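Local coordinates for protein thermotoga maritima TmcAL (Thermotoga maritima, PDB 5Y0T) that belongs to the HIGH nucleotidyl transferase family of the HUP clan and holds adenosine-5'-rp-alpha-thio-triphosphate in a pocket beside its parallel strands, at residues Asn106-Gln112 and Phe188-Lys192; Met1-Gly5 and Val28-Tyr32. One frame throughout, in Å; residues are numbered along the deposited sequence.

How the contacts relate
Both contacts reach the same mixed sheet, and strand 98-103 lies between them, pairing in parallel with strand 3-8 of contact 2 and with strand 187-192 of contact 1. Contact 1 is a surface contact in which helix 108-120 rests on strand 187-192, through methyl groups of Ile108, Leu111 and Thr190 and the side chain of Asn106, and the end of that strand borders the bound TAT. Contact 2 is partly buried and joins the start of strand 3-8 to the loop between helix 15-28 and strand 32-38, held by three hydrogen bonds. Their centres are about 18 Å apart, yet they meet where His189 NE2 lies 4.2 Å from Val28 CG2.

Contact 1 of 2, residues Asn106-Gln112 and Phe188-Lys192; sequences NDIEFLQ and FHTIK. With TAT (adenosine-5'-rp-alpha-thio-triphosphate), chain E.
Thr190 and Ile108 meet methyl to methyl where helix 108-120 packs on strand 187-192, within the alpha/beta nucleotide-binding fold of the HUP clan. The short axes of 108-112 and 188-192 approach to 8.8 Å at 132°. Thr190 CG2 is the methyl that meets the helix: it lies 3.7 Å from Ile108 CD1, and Leu111 CD1 touches it at 3.9 Å. Ile108 sends CG1 anti to its own N (chi1 -178°), which turns CG1 to the strand, with CD1 at its end near the Phe188 carbonyl and 4.2 Å from Phe188 CB. The Phe188 ring turns off toward helix 167-182, whose Val173 also meets Leu111. The other branch of Thr190, OG1, sits between backbone N and carbonyl carbon (chi1 67°) and faces Asn106, whose side chain crosses it. The aliphatic part of Lys192 passes across Asn106 at an angle, CD 4.0 Å from CB. Asp107 caps the helix: its OD1 accepts from Phe110 N at 3.2 Å, met from above the carboxylate plane, while OD2 forms a salt bridge with Lys163, which also makes a cation-pi contact with the Phe110 ring. Ile191 points to the other side of the strand, where its CD1 ends 3.6 Å from N3 of the TAT adenine.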
ATOM      1  N   ASN A 106      -8.606 -16.333 -38.596  1.00 25.87           N
ATOM      2  CA  ASN A 106      -9.042 -15.390 -39.638  1.00 26.62           C
ATOM      3  C   ASN A 106     -10.413 -15.800 -40.201  1.00 31.91           C
ATOM      4  O   ASN A 106     -10.674 -15.702 -41.410  1.00 30.26           O
ATOM      5  CB  ASN A 106      -8.000 -15.304 -40.767  1.00 26.13           C
ATOM      6  CG  ASN A 106      -8.204 -14.086 -41.661  1.00 27.87           C
ATOM      7  OD1 ASN A 106      -8.684 -13.043 -41.210  1.00 25.77           O
ATOM      8  ND2 ASN A 106      -7.866 -14.226 -42.941  1.00 28.97           N
ATOM      9  N   ASP A 107     -11.271 -16.314 -39.324  1.00 32.61           N
ATOM     10  CA  ASP A 107     -12.600 -16.749 -39.742  1.00 31.72           C
ATOM     11  C   ASP A 107     -13.667 -15.894 -39.057  1.00 31.41           C
ATOM     12  O   ASP A 107     -14.161 -16.263 -37.988  1.00 31.00           O
ATOM     13  CB  ASP A 107     -12.760 -18.229 -39.366  1.00 31.09           C
ATOM     14  CG  ASP A 107     -13.998 -18.876 -39.959  1.00 34.16           C
ATOM     15  OD1 ASP A 107     -14.905 -18.157 -40.428  1.00 32.16           O
ATOM     16  OD2 ASP A 107     -14.057 -20.128 -39.924  1.00 36.75           O
ATOM     17  N   ILE A 108     -14.135 -14.846 -39.731  1.00 24.99           N
ATOM     18  CA  ILE A 108     -14.997 -13.871 -39.067  1.00 23.37           C
ATOM     19  C   ILE A 108     -16.403 -14.446 -38.926  1.00 27.48           C
ATOM     20  O   ILE A 108     -17.113 -14.160 -37.961  1.00 28.54           O
ATOM     21  CB  ILE A 108     -15.057 -12.527 -39.835  1.00 29.24           C
ATOM     22  CG1 ILE A 108     -15.925 -11.518 -39.090  1.00 28.62           C
ATOM     23  CG2 ILE A 108     -15.572 -12.733 -41.267  1.00 31.82           C
ATOM     24  CD1 ILE A 108     -15.300 -10.999 -37.813  1.00 25.26           C
ATOM     25  N   GLU A 109     -16.795 -15.266 -39.893  1.00 27.52           N
ATOM     26  CA  GLU A 109     -18.126 -15.865 -39.889  1.00 35.07           C
ATOM     27  C   GLU A 109     -18.298 -16.807 -38.704  1.00 29.46           C
ATOM     28  O   GLU A 109     -19.339 -16.799 -38.056  1.00 28.77           O
ATOM     29  CB  GLU A 109     -18.391 -16.615 -41.193  1.00 42.96           C
ATOM     30  CG  GLU A 109     -18.520 -15.709 -42.400  1.00 57.70           C
ATOM     31  CD  GLU A 109     -19.460 -16.278 -43.446  1.00 80.21           C
ATOM     32  OE1 GLU A 109     -20.102 -17.319 -43.171  1.00 88.00           O
ATOM     33  OE2 GLU A 109     -19.556 -15.683 -44.541  1.00 85.97           O
ATOM     34  N   PHE A 110     -17.267 -17.599 -38.416  1.00 27.13           N
ATOM     35  CA  PHE A 110     -17.300 -18.474 -37.246  1.00 26.43           C
ATOM     36  C   PHE A 110     -17.440 -17.653 -35.959  1.00 28.49           C
ATOM     37  O   PHE A 110     -18.270 -17.966 -35.094  1.00 25.67           O
ATOM     38  CB  PHE A 110     -16.048 -19.368 -37.178  1.00 27.89           C
ATOM     39  CG  PHE A 110     -15.874 -20.050 -35.840  1.00 30.72           C
ATOM     40  CD1 PHE A 110     -16.667 -21.130 -35.490  1.00 32.19           C
ATOM     41  CD2 PHE A 110     -14.940 -19.589 -34.926  1.00 31.45           C
ATOM     42  CE1 PHE A 110     -16.527 -21.749 -34.250  1.00 30.01           C
ATOM     43  CE2 PHE A 110     -14.796 -20.192 -33.686  1.00 34.66           C
ATOM     44  CZ  PHE A 110     -15.593 -21.281 -33.347  1.00 35.16           C
ATOM     45  N   LEU A 111     -16.665 -16.576 -35.842  1.00 28.46           N
ATOM     46  CA  LEU A 111     -16.681 -15.782 -34.608  1.00 23.78           C
ATOM     47  C   LEU A 111     -18.032 -15.087 -34.414  1.00 23.94           C
ATOM     48  O   LEU A 111     -18.536 -14.974 -33.298  1.00 24.23           O
ATOM     49  CB  LEU A 111     -15.558 -14.747 -34.625  1.00 26.59           C
ATOM     50  CG  LEU A 111     -14.157 -15.334 -34.797  1.00 28.12           C
ATOM     51  CD1 LEU A 111     -13.113 -14.219 -34.756  1.00 24.83           C
ATOM     52  CD2 LEU A 111     -13.881 -16.373 -33.719  1.00 24.94           C
ATOM     53  N   GLN A 112     -18.618 -14.628 -35.512  1.00 21.47           N
ATOM     54  CA  GLN A 112     -19.923 -13.988 -35.445  1.00 25.89           C
ATOM     55  C   GLN A 112     -21.018 -14.976 -35.046  1.00 24.77           C
ATOM     56  O   GLN A 112     -21.921 -14.621 -34.284  1.00 26.97           O
ATOM     57  CB  GLN A 112     -20.265 -13.321 -36.787  1.00 33.51           C
ATOM     58  CG  GLN A 112     -19.697 -11.895 -36.901  1.00 43.36           C
ATOM     59  CD  GLN A 112     -19.685 -11.370 -38.320  1.00 52.01           C
ATOM     60  OE1 GLN A 112     -20.105 -12.061 -39.257  1.00 51.80           O
ATOM     61  NE2 GLN A 112     -19.198 -10.141 -38.492  1.00 46.09           N
ATOM     62  N   PHE A 188     -17.363  -5.753 -37.991  1.00 23.69           N
ATOM     63  CA  PHE A 188     -16.128  -6.371 -37.494  1.00 23.64           C
ATOM     64  C   PHE A 188     -15.433  -7.195 -38.577  1.00 22.12           C
ATOM     65  O   PHE A 188     -16.084  -7.773 -39.449  1.00 20.64           O
ATOM     66  CB  PHE A 188     -16.412  -7.239 -36.248  1.00 19.19           C
ATOM     67  CG  PHE A 188     -16.700  -6.421 -35.014  1.00 23.88           C
ATOM     68  CD1 PHE A 188     -17.994  -6.009 -34.726  1.00 25.48           C
ATOM     69  CD2 PHE A 188     -15.671  -6.013 -34.187  1.00 20.69           C
ATOM     70  CE1 PHE A 188     -18.254  -5.231 -33.608  1.00 26.83           C
ATOM     71  CE2 PHE A 188     -15.915  -5.228 -33.060  1.00 24.04           C
ATOM     72  CZ  PHE A 188     -17.203  -4.839 -32.767  1.00 24.84           C
ATOM     73  N   HIS A 189     -14.106  -7.190 -38.554  1.00 19.09           N
ATOM     74  CA  HIS A 189     -13.306  -7.900 -39.560  1.00 19.97           C
ATOM     75  C   HIS A 189     -12.140  -8.571 -38.854  1.00 21.68           C
ATOM     76  O   HIS A 189     -11.633  -8.033 -37.887  1.00 20.74           O
ATOM     77  CB  HIS A 189     -12.739  -6.958 -40.620  1.00 24.10           C
ATOM     78  CG  HIS A 189     -13.731  -5.993 -41.184  1.00 27.95           C
ATOM     79  ND1 HIS A 189     -14.268  -6.136 -42.444  1.00 30.08           N
ATOM     80  CD2 HIS A 189     -14.264  -4.858 -40.670  1.00 26.99           C
ATOM     81  CE1 HIS A 189     -15.099  -5.136 -42.680  1.00 34.20           C
ATOM     82  NE2 HIS A 189     -15.124  -4.353 -41.616  1.00 27.76           N
ATOM     83  N   THR A 190     -11.700  -9.713 -39.368  1.00 21.56           N
ATOM     84  CA  THR A 190     -10.471 -10.346 -38.900  1.00 20.21           C
ATOM     85  C   THR A 190      -9.370 -10.116 -39.916  1.00 20.87           C
ATOM     86  O   THR A 190      -9.640  -9.963 -41.106  1.00 24.82           O
ATOM     87  CB  THR A 190     -10.609 -11.886 -38.708  1.00 20.22           C
ATOM     88  OG1 THR A 190     -10.808 -12.509 -39.989  1.00 22.00           O
ATOM     89  CG2 THR A 190     -11.767 -12.233 -37.812  1.00 22.14           C
ATOM     90  N   ILE A 191      -8.131 -10.056 -39.438  1.00 21.64           N
ATOM     91  CA  ILE A 191      -6.998 -10.322 -40.307  1.00 23.56           C
ATOM     92  C   ILE A 191      -6.184 -11.444 -39.671  1.00 24.80           C
ATOM     93  O   ILE A 191      -6.224 -11.634 -38.456  1.00 24.17           O
ATOM     94  CB  ILE A 191      -6.125  -9.054 -40.550  1.00 26.17           C
ATOM     95  CG1 ILE A 191      -5.627  -8.435 -39.233  1.00 23.45           C
ATOM     96  CG2 ILE A 191      -6.906  -8.032 -41.367  1.00 23.22           C
ATOM     97  CD1 ILE A 191      -4.216  -8.849 -38.864  1.00 25.33           C
ATOM     98  N   LYS A 192      -5.462 -12.196 -40.498  1.00 26.83           N
ATOM     99  CA  LYS A 192      -4.682 -13.321 -40.001  1.00 30.98           C
ATOM    100  C   LYS A 192      -3.452 -12.878 -39.206  1.00 33.91           C
ATOM    101  O   LYS A 192      -2.628 -12.122 -39.716  1.00 30.37           O
ATOM    102  CB  LYS A 192      -4.221 -14.205 -41.165  1.00 30.79           C
ATOM    103  CG  LYS A 192      -3.401 -15.422 -40.717  1.00 34.29           C
ATOM    104  CD  LYS A 192      -4.294 -16.522 -40.135  1.00 32.28           C
ATOM    105  CE  LYS A 192      -3.472 -17.747 -39.712  1.00 40.18           C
ATOM    106  NZ  LYS A 192      -2.751 -17.483 -38.417  1.00 34.71           N
TER
HETATM  107  N1  TAT E1001       0.108 -10.407 -36.893  1.00 28.55           N
HETATM  108  C2  TAT E1001      -1.078  -9.811 -37.122  1.00 34.70           C
HETATM  109  N3  TAT E1001      -1.718  -9.057 -36.212  1.00 26.98           N
HETATM  110  C4  TAT E1001      -1.180  -8.855 -34.984  1.00 27.16           C
HETATM  111  C5  TAT E1001       0.119  -9.454 -34.664  1.00 26.03           C
HETATM  112  C6  TAT E1001       0.755 -10.278 -35.718  1.00 31.15           C
HETATM  113  N6  TAT E1001       1.953 -10.875 -35.508  1.00 28.54           N
HETATM  114  N7  TAT E1001       0.416  -9.087 -33.400  1.00 26.40           N
HETATM  115  C8  TAT E1001      -0.599  -8.306 -32.946  1.00 24.55           C
HETATM  116  N9  TAT E1001      -1.546  -8.172 -33.896  1.00 24.46           N
HETATM  117  PA  TAT E1001      -2.232  -5.754 -29.046  1.00 28.39           P
HETATM  118  PB  TAT E1001      -1.348  -8.540 -28.733  1.00 30.16           P
HETATM  119  PG  TAT E1001       1.135 -10.014 -28.625  1.00 31.84           P
HETATM  120  C1' TAT E1001      -2.808  -7.410 -33.766  1.00 22.95           C
HETATM  121  O1A TAT E1001       2.410  -9.788 -29.420  1.00 22.08           O
HETATM  122  O1B TAT E1001      -1.656  -9.095 -27.376  1.00 30.80           O
HETATM  123  S1G TAT E1001      -4.005  -5.999 -28.284  1.00 25.90           S
HETATM  124  C2' TAT E1001      -3.624  -7.952 -32.593  1.00 23.37           C
HETATM  125  O2' TAT E1001      -4.320  -9.151 -32.935  1.00 23.77           O
HETATM  126  O2A TAT E1001      -1.498  -4.459 -28.740  1.00 26.72           O
HETATM  127  O2B TAT E1001      -2.170  -8.990 -29.914  1.00 31.16           O
HETATM  128  O2G TAT E1001       1.345  -9.874 -27.130  1.00 27.29           O
HETATM  129  C3' TAT E1001      -4.537  -6.784 -32.291  1.00 25.16           C
HETATM  130  O3' TAT E1001      -5.698  -6.801 -33.143  1.00 21.31           O
HETATM  131  O3A TAT E1001      -1.214  -6.936 -28.626  1.00 30.75           O
HETATM  132  O3B TAT E1001       0.223  -8.757 -29.065  1.00 30.60           O
HETATM  133  O3G TAT E1001       0.319 -11.226 -29.005  1.00 31.46           O
HETATM  134  C4' TAT E1001      -3.672  -5.577 -32.640  1.00 27.29           C
HETATM  135  O4' TAT E1001      -2.580  -6.042 -33.442  1.00 22.68           O
HETATM  136  C5' TAT E1001      -3.104  -4.900 -31.389  1.00 20.23           C
HETATM  137  O5' TAT E1001      -2.375  -5.877 -30.643  1.00 24.99           O

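Contact 2 of 2, residues Met1-Gly5 and Val28-Tyr32; sequences MKVLG and VKPDY
Asp31 N gives the shortest bond of the contact, 2.7 Å to Lys2 O. The Asp31 carboxylate returns to the same residue: OD1 accepts from Lys2 N at 3.0 Å, met nearly along its C-O axis, and so the peptide units on both sides of Lys2 CA are held by one residue. Asp31 CG stands beside its own N (chi1 -64°), which brings the carboxylate back to Lys2 N. Two residues past Lys2, Leu4 N donates to Tyr32 O, the carbonyl of the residue after Asp31, at 2.9 Å. Pro30 lays its ring against Leu4, CG 3.6 Å from Leu4 CB, and the extended Lys2 chain runs out past the Val28 carbonyl. Met1 SD approaches the edge of the Tyr32 ring, near its plane and 5.2 Å from the centroid, a Met-aromatic contact; Val3 CG2 is also at that edge. Tyr32 OH is hydrogen-bonded to Glu348, and Ile349 of helix 346-356 touches Met1, Val3 and Tyr32. Tyr32 N, by contrast, is buried with no partner in the model. With strand 3-8, helix 15-28 and the parallel strand 32-38 in succession, the arrangement is that of the first beta-alpha-beta crossover of a Rossmann-like nucleotide-binding fold.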
ATOM      1  N   MET A   1     -19.154   8.069 -44.590  1.00 49.43           N
ATOM      2  CA  MET A   1     -17.725   7.784 -44.656  1.00 47.17           C
ATOM      3  C   MET A   1     -17.307   6.704 -43.667  1.00 38.93           C
ATOM      4  O   MET A   1     -18.028   6.412 -42.718  1.00 38.50           O
ATOM      5  CB  MET A   1     -16.928   9.038 -44.370  1.00 44.47           C
ATOM      6  CG  MET A   1     -17.130   9.521 -42.973  1.00 43.38           C
ATOM      7  SD  MET A   1     -15.635  10.262 -42.301  1.00 48.17           S
ATOM      8  CE  MET A   1     -16.323  10.822 -40.795  1.00 25.26           C
ATOM      9  N   LYS A   2     -16.120   6.145 -43.873  1.00 31.89           N
ATOM     10  CA  LYS A   2     -15.649   5.048 -43.035  1.00 30.66           C
ATOM     11  C   LYS A   2     -14.572   5.456 -42.029  1.00 24.87           C
ATOM     12  O   LYS A   2     -13.618   6.168 -42.373  1.00 21.24           O
ATOM     13  CB  LYS A   2     -15.119   3.914 -43.914  1.00 31.42           C
ATOM     14  CG  LYS A   2     -16.193   3.174 -44.709  1.00 35.41           C
ATOM     15  CD  LYS A   2     -15.609   1.936 -45.390  1.00 37.19           C
ATOM     16  CE  LYS A   2     -16.655   1.176 -46.176  1.00 51.17           C
ATOM     17  NZ  LYS A   2     -16.093  -0.088 -46.746  1.00 57.74           N
ATOM     18  N   VAL A   3     -14.718   4.968 -40.796  1.00 20.27           N
ATOM     19  CA  VAL A   3     -13.731   5.185 -39.750  1.00 23.01           C
ATOM     20  C   VAL A   3     -13.347   3.865 -39.108  1.00 19.29           C
ATOM     21  O   VAL A   3     -14.189   3.153 -38.557  1.00 22.12           O
ATOM     22  CB  VAL A   3     -14.237   6.146 -38.651  1.00 22.53           C
ATOM     23  CG1 VAL A   3     -13.195   6.257 -37.531  1.00 21.15           C
ATOM     24  CG2 VAL A   3     -14.542   7.524 -39.254  1.00 22.76           C
ATOM     25  N   LEU A   4     -12.064   3.545 -39.190  1.00 18.31           N
ATOM     26  CA  LEU A   4     -11.525   2.326 -38.610  1.00 20.05           C
ATOM     27  C   LEU A   4     -11.232   2.496 -37.125  1.00 23.17           C
ATOM     28  O   LEU A   4     -10.521   3.431 -36.755  1.00 23.76           O
ATOM     29  CB  LEU A   4     -10.233   1.944 -39.320  1.00 17.29           C
ATOM     30  CG  LEU A   4      -9.430   0.793 -38.716  1.00 20.07           C
ATOM     31  CD1 LEU A   4     -10.265  -0.505 -38.783  1.00 14.84           C
ATOM     32  CD2 LEU A   4      -8.099   0.657 -39.454  1.00 15.45           C
ATOM     33  N   GLY A   5     -11.814   1.646 -36.280  1.00 21.27           N
ATOM     34  CA  GLY A   5     -11.379   1.543 -34.888  1.00 17.64           C
ATOM     35  C   GLY A   5     -10.495   0.315 -34.687  1.00 21.20           C
ATOM     36  O   GLY A   5     -10.751  -0.747 -35.283  1.00 18.92           O
ATOM     37  N   VAL A  28     -10.033  -1.973 -45.095  1.00 19.87           N
ATOM     38  CA  VAL A  28     -11.220  -1.144 -44.881  1.00 22.43           C
ATOM     39  C   VAL A  28     -11.192   0.166 -45.676  1.00 25.55           C
ATOM     40  O   VAL A  28     -12.243   0.705 -46.029  1.00 24.94           O
ATOM     41  CB  VAL A  28     -11.380  -0.866 -43.363  1.00 20.34           C
ATOM     42  CG1 VAL A  28     -12.444   0.194 -43.070  1.00 25.48           C
ATOM     43  CG2 VAL A  28     -11.704  -2.189 -42.649  1.00 22.98           C
ATOM     44  N   LYS A  29      -9.989   0.656 -45.983  1.00 17.76           N
ATOM     45  CA  LYS A  29      -9.827   1.964 -46.643  1.00 20.81           C
ATOM     46  C   LYS A  29     -10.595   3.061 -45.919  1.00 24.82           C
ATOM     47  O   LYS A  29     -11.433   3.751 -46.513  1.00 22.40           O
ATOM     48  CB  LYS A  29     -10.270   1.884 -48.105  1.00 24.81           C
ATOM     49  CG  LYS A  29      -9.428   0.890 -48.895  1.00 31.81           C
ATOM     50  CD  LYS A  29      -9.804   0.832 -50.354  1.00 44.33           C
ATOM     51  CE  LYS A  29      -8.914  -0.175 -51.056  1.00 54.42           C
ATOM     52  NZ  LYS A  29      -7.490  -0.028 -50.603  1.00 54.25           N
ATOM     53  N   PRO A  30     -10.303   3.236 -44.627  1.00 21.62           N
ATOM     54  CA  PRO A  30     -11.031   4.247 -43.856  1.00 23.98           C
ATOM     55  C   PRO A  30     -10.538   5.659 -44.156  1.00 23.64           C
ATOM     56  O   PRO A  30      -9.414   5.858 -44.647  1.00 17.31           O
ATOM     57  CB  PRO A  30     -10.729   3.859 -42.405  1.00 17.70           C
ATOM     58  CG  PRO A  30      -9.299   3.319 -42.477  1.00 19.84           C
ATOM     59  CD  PRO A  30      -9.186   2.649 -43.862  1.00 19.37           C
ATOM     60  N   ASP A  31     -11.393   6.638 -43.874  1.00 22.36           N
ATOM     61  CA  ASP A  31     -11.010   8.043 -43.970  1.00 21.66           C
ATOM     62  C   ASP A  31     -10.134   8.424 -42.767  1.00 25.35           C
ATOM     63  O   ASP A  31      -9.238   9.253 -42.883  1.00 22.80           O
ATOM     64  CB  ASP A  31     -12.262   8.929 -44.050  1.00 17.19           C
ATOM     65  CG  ASP A  31     -13.074   8.666 -45.308  1.00 31.27           C
ATOM     66  OD1 ASP A  31     -14.141   8.017 -45.238  1.00 42.20           O
ATOM     67  OD2 ASP A  31     -12.613   9.069 -46.379  1.00 35.45           O
ATOM     68  N   TYR A  32     -10.388   7.784 -41.627  1.00 22.70           N
ATOM     69  CA  TYR A  32      -9.625   8.004 -40.395  1.00 21.03           C
ATOM     70  C   TYR A  32      -9.482   6.706 -39.624  1.00 22.77           C
ATOM     71  O   TYR A  32     -10.296   5.806 -39.770  1.00 20.56           O
ATOM     72  CB  TYR A  32     -10.304   9.046 -39.482  1.00 18.24           C
ATOM     73  CG  TYR A  32     -10.575  10.369 -40.164  1.00 20.95           C
ATOM     74  CD1 TYR A  32      -9.616  11.389 -40.161  1.00 19.41           C
ATOM     75  CD2 TYR A  32     -11.789  10.598 -40.814  1.00 17.32           C
ATOM     76  CE1 TYR A  32      -9.856  12.597 -40.784  1.00 19.04           C
ATOM     77  CE2 TYR A  32     -12.033  11.799 -41.448  1.00 21.10           C
ATOM     78  CZ  TYR A  32     -11.062  12.791 -41.426  1.00 26.40           C
ATOM     79  OH  TYR A  32     -11.310  13.973 -42.054  1.00 25.79           O
TER